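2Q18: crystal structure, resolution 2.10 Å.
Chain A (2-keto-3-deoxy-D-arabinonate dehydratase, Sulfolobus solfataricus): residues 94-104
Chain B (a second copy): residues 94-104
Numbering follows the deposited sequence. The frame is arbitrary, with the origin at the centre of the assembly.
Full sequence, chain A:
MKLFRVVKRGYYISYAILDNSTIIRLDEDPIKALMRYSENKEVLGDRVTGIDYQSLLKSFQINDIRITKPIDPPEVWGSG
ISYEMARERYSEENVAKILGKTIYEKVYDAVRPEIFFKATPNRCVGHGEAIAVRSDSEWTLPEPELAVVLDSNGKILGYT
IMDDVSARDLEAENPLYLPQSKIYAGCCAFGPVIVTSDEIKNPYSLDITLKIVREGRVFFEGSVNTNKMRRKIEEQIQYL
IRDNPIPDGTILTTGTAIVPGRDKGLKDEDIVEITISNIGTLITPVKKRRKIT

Chain A 94-104: NVAKILGKTIY
Chain B, residues 94-104: NVAKILGKTIY

An exact two-fold axis repeats each off-axis contact with the chains exchanged, while a residue meeting its own mate does so once. The paired hairpins of 2-keto-3-deoxy-D-arabinonate dehydratase are a compact example. At the apolar centre the methyls of A96(A) and A96(B) meet across the axis, their CA-to-CB bonds directed sideways, with A96(A) CB 4.5 Å from A96(B) CB. Each methyl also packs against the partner's isoleucines: A96(A) CB lies 3.8 Å from I98(B) CG1 and 4.1 Å from I103(B) CG2, and symmetry repeats both contacts. I98(B) adopts chi1 m (-60°) and chi2 t (162°), whereas I103(B) is p (55°) and t (169°), with its CA-to-CB bond directed toward the partner.

Beside this cluster the chains run antiparallel, in a register that pairs A96(A) CA with I98(B) CA at 4.6 Å and K97(A) CA with K97(B) CA at 5.4 Å. The latter is a single hydrogen-bonded bridge: K97(A) N donates to K97(B) O at 3.0 Å and 154°, and K97(B) N returns the bond to K97(A) O at 3.0 Å. The same carbonyls receive CA-H...O contacts, A96(A) CA to K97(B) O being 3.5 Å. Phi/psi run -67/150 at V95(A) (chi1 -85°), -66/139 at A96(A), -142/147 at K97(A) and -114/117 at I98(A). K97(A) points its CA-to-CB bond away, with chi angles of 42°, -134°, -56° and -179°.

Within each chain, a type I' turn folds the strand back, from I98(A) to K101(A) in chain A. L99(A) (46/53) and G100(A) (77/-10) occupy its corners; positive phi is easily accommodated by glycine. I98(A) N donates to K101(A) O at 2.7 Å, and K101(A) N to I98(A) O at 3.1 Å. K101(A) (-104/129) extends all-t, out of reach of the partner. T102(A) (-63/145, chi1 81°) caps the following helix, which begins with I103(A) (-54/-35) and Y104(A) (-72/-41; chi1 -58°, chi2 -82°). I103(A) N, donating to A96(A) O at 3.1 Å, ties the helix start back to A96(A).

At the polar edge, N94(A) (psi -142°, chi1 49°, chi2 -18°) points its CA-to-CB bond away, but its end comes nearer. N94(A) O to I98(B) CG2 (3.3 Å) and N94(A) OD1 to L99(B) CD1 (3.5 Å) are van der Waals contacts; L99(B) has chi1 -71° and chi2 -28°. One water carries the polar link, donating to N94(A) OD1 (3.2 Å) and V95(A) O (2.8 Å) while accepting from L99(B) N (2.9 Å). Its symmetry mate does likewise. Between the stretches 484 Å² is buried, both sides summed.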

# COMPACT_ATOMS: atom_id res chain seq x y z
N ASN A 94 -27.71 -13.66 -44.80
CA ASN A 94 -28.08 -14.06 -43.45
C ASN A 94 -26.90 -14.64 -42.64
O ASN A 94 -25.77 -14.15 -42.76
CB ASN A 94 -29.29 -15.01 -43.46
CG ASN A 94 -29.14 -16.16 -44.45
OD1 ASN A 94 -28.32 -16.12 -45.37
ND2 ASN A 94 -29.95 -17.21 -44.27
N VAL A 95 -27.17 -15.66 -41.83
CA VAL A 95 -26.19 -16.21 -40.89
C VAL A 95 -25.00 -16.91 -41.55
O VAL A 95 -25.12 -17.47 -42.65
CB VAL A 95 -26.85 -17.18 -39.88
CG1 VAL A 95 -27.41 -16.41 -38.69
CG2 VAL A 95 -27.93 -18.01 -40.55
N ALA A 96 -23.86 -16.86 -40.87
CA ALA A 96 -22.67 -17.62 -41.27
C ALA A 96 -22.95 -19.11 -41.12
O ALA A 96 -23.57 -19.54 -40.15
CB ALA A 96 -21.47 -17.21 -40.43
N LYS A 97 -22.49 -19.89 -42.09
CA LYS A 97 -22.73 -21.33 -42.08
C LYS A 97 -21.55 -22.16 -42.57
O LYS A 97 -20.78 -21.74 -43.43
CB LYS A 97 -24.02 -21.68 -42.82
CG LYS A 97 -24.25 -20.94 -44.13
CD LYS A 97 -25.68 -20.40 -44.25
CE LYS A 97 -26.74 -21.49 -44.09
NZ LYS A 97 -28.11 -20.94 -44.22
N ILE A 98 -21.41 -23.34 -41.97
CA ILE A 98 -20.36 -24.29 -42.31
C ILE A 98 -21.02 -25.53 -42.92
O ILE A 98 -21.80 -26.21 -42.25
CB ILE A 98 -19.53 -24.69 -41.06
CG1 ILE A 98 -18.86 -23.45 -40.45
CG2 ILE A 98 -18.49 -25.75 -41.41
CD1 ILE A 98 -18.39 -23.63 -39.02
N LEU A 99 -20.69 -25.79 -44.18
CA LEU A 99 -21.36 -26.83 -44.98
C LEU A 99 -22.89 -26.76 -44.86
O LEU A 99 -23.54 -27.76 -44.54
CB LEU A 99 -20.84 -28.24 -44.64
CG LEU A 99 -19.43 -28.73 -45.03
CD1 LEU A 99 -18.88 -28.04 -46.28
CD2 LEU A 99 -18.46 -28.59 -43.87
N GLY A 100 -23.44 -25.58 -45.11
CA GLY A 100 -24.89 -25.37 -45.09
C GLY A 100 -25.55 -25.29 -43.72
O GLY A 100 -26.73 -24.94 -43.61
N LYS A 101 -24.79 -25.61 -42.67
CA LYS A 101 -25.30 -25.59 -41.30
C LYS A 101 -24.77 -24.35 -40.58
O LYS A 101 -23.56 -24.09 -40.58
CB LYS A 101 -24.88 -26.86 -40.57
CG LYS A 101 -25.58 -27.11 -39.24
CD LYS A 101 -25.06 -28.39 -38.60
CE LYS A 101 -25.81 -28.72 -37.31
NZ LYS A 101 -25.36 -30.01 -36.71
N THR A 102 -25.68 -23.59 -39.96
CA THR A 102 -25.31 -22.34 -39.28
C THR A 102 -24.36 -22.60 -38.11
O THR A 102 -24.47 -23.62 -37.42
CB THR A 102 -26.54 -21.55 -38.76
OG1 THR A 102 -26.99 -22.10 -37.52
CG2 THR A 102 -27.68 -21.56 -39.77
N ILE A 103 -23.44 -21.67 -37.90
CA ILE A 103 -22.46 -21.75 -36.81
C ILE A 103 -23.12 -21.95 -35.44
O ILE A 103 -22.57 -22.66 -34.59
CB ILE A 103 -21.51 -20.53 -36.79
CG1 ILE A 103 -22.30 -19.21 -36.73
CG2 ILE A 103 -20.59 -20.56 -38.01
CD1 ILE A 103 -21.45 -17.98 -36.46
N TYR A 104 -24.29 -21.35 -35.24
CA TYR A 104 -25.02 -21.45 -33.98
C TYR A 104 -25.62 -22.84 -33.77
O TYR A 104 -25.58 -23.38 -32.66
CB TYR A 104 -26.11 -20.36 -33.89
CG TYR A 104 -25.55 -18.96 -34.01
CD1 TYR A 104 -24.99 -18.32 -32.90
CD2 TYR A 104 -25.54 -18.29 -35.23
CE1 TYR A 104 -24.45 -17.05 -33.01
CE2 TYR A 104 -25.01 -17.01 -35.35
CZ TYR A 104 -24.47 -16.40 -34.23
OH TYR A 104 -23.94 -15.13 -34.34
N ASN B 94 -15.53 -27.04 -44.61
CA ASN B 94 -14.50 -26.01 -44.57
C ASN B 94 -14.93 -24.73 -43.84
O ASN B 94 -15.63 -24.81 -42.82
CB ASN B 94 -13.97 -25.71 -45.99
CG ASN B 94 -15.10 -25.47 -47.01
OD1 ASN B 94 -16.25 -25.84 -46.78
ND2 ASN B 94 -14.74 -24.86 -48.14
N VAL B 95 -14.52 -23.58 -44.35
CA VAL B 95 -14.72 -22.29 -43.68
C VAL B 95 -16.18 -21.84 -43.58
O VAL B 95 -17.00 -22.17 -44.43
CB VAL B 95 -13.89 -21.16 -44.34
CG1 VAL B 95 -12.48 -21.13 -43.77
CG2 VAL B 95 -13.86 -21.32 -45.85
N ALA B 96 -16.48 -21.10 -42.52
CA ALA B 96 -17.77 -20.45 -42.35
C ALA B 96 -17.95 -19.38 -43.42
O ALA B 96 -17.00 -18.65 -43.73
CB ALA B 96 -17.89 -19.84 -40.96
N LYS B 97 -19.15 -19.30 -43.98
CA LYS B 97 -19.41 -18.33 -45.04
C LYS B 97 -20.79 -17.69 -44.97
O LYS B 97 -21.76 -18.30 -44.53
CB LYS B 97 -19.14 -18.95 -46.43
CG LYS B 97 -19.64 -20.37 -46.62
CD LYS B 97 -18.59 -21.26 -47.28
CE LYS B 97 -18.11 -20.71 -48.62
NZ LYS B 97 -17.09 -21.61 -49.25
N ILE B 98 -20.85 -16.43 -45.39
CA ILE B 98 -22.07 -15.64 -45.42
C ILE B 98 -22.41 -15.35 -46.88
O ILE B 98 -21.64 -14.68 -47.58
CB ILE B 98 -21.91 -14.32 -44.63
CG1 ILE B 98 -21.57 -14.61 -43.16
CG2 ILE B 98 -23.18 -13.46 -44.74
CD1 ILE B 98 -20.99 -13.43 -42.41
N LEU B 99 -23.56 -15.86 -47.32
CA LEU B 99 -23.97 -15.83 -48.73
C LEU B 99 -22.84 -16.27 -49.67
O LEU B 99 -22.48 -15.55 -50.61
CB LEU B 99 -24.52 -14.45 -49.14
CG LEU B 99 -25.88 -13.92 -48.65
CD1 LEU B 99 -26.88 -15.03 -48.33
CD2 LEU B 99 -25.71 -12.99 -47.46
N GLY B 100 -22.26 -17.44 -49.38
CA GLY B 100 -21.20 -18.02 -50.22
C GLY B 100 -19.82 -17.41 -50.08
O GLY B 100 -18.84 -17.95 -50.60
N LYS B 101 -19.72 -16.29 -49.37
CA LYS B 101 -18.45 -15.60 -49.16
C LYS B 101 -17.95 -15.86 -47.75
O LYS B 101 -18.69 -15.67 -46.77
CB LYS B 101 -18.64 -14.10 -49.41
CG LYS B 101 -17.35 -13.29 -49.51
CD LYS B 101 -17.66 -11.82 -49.73
CE LYS B 101 -16.39 -11.00 -49.93
NZ LYS B 101 -16.68 -9.56 -50.21
N THR B 102 -16.69 -16.29 -47.64
CA THR B 102 -16.10 -16.63 -46.34
C THR B 102 -16.03 -15.42 -45.41
O THR B 102 -15.81 -14.29 -45.86
CB THR B 102 -14.67 -17.24 -46.46
OG1 THR B 102 -13.71 -16.20 -46.63
CG2 THR B 102 -14.59 -18.22 -47.62
N ILE B 103 -16.23 -15.67 -44.12
CA ILE B 103 -16.18 -14.62 -43.09
C ILE B 103 -14.88 -13.81 -43.13
O ILE B 103 -14.90 -12.61 -42.88
CB ILE B 103 -16.44 -15.19 -41.67
CG1 ILE B 103 -15.47 -16.34 -41.35
CG2 ILE B 103 -17.89 -15.66 -41.55
CD1 ILE B 103 -15.48 -16.78 -39.89
N TYR B 104 -13.78 -14.47 -43.46
CA TYR B 104 -12.46 -13.83 -43.52
C TYR B 104 -12.34 -12.89 -44.72
O TYR B 104 -11.79 -11.79 -44.61
CB TYR B 104 -11.34 -14.88 -43.53
CG TYR B 104 -11.37 -15.78 -42.31
CD1 TYR B 104 -10.81 -15.37 -41.11
CD2 TYR B 104 -11.99 -17.03 -42.37
CE1 TYR B 104 -10.85 -16.18 -39.98
CE2 TYR B 104 -12.03 -17.85 -41.24
CZ TYR B 104 -11.46 -17.42 -40.06
OH TYR B 104 -11.51 -18.23 -38.94
O HOH W 1 -25.32 -17.22 -45.43
O HOH W 2 -18.65 -24.17 -45.49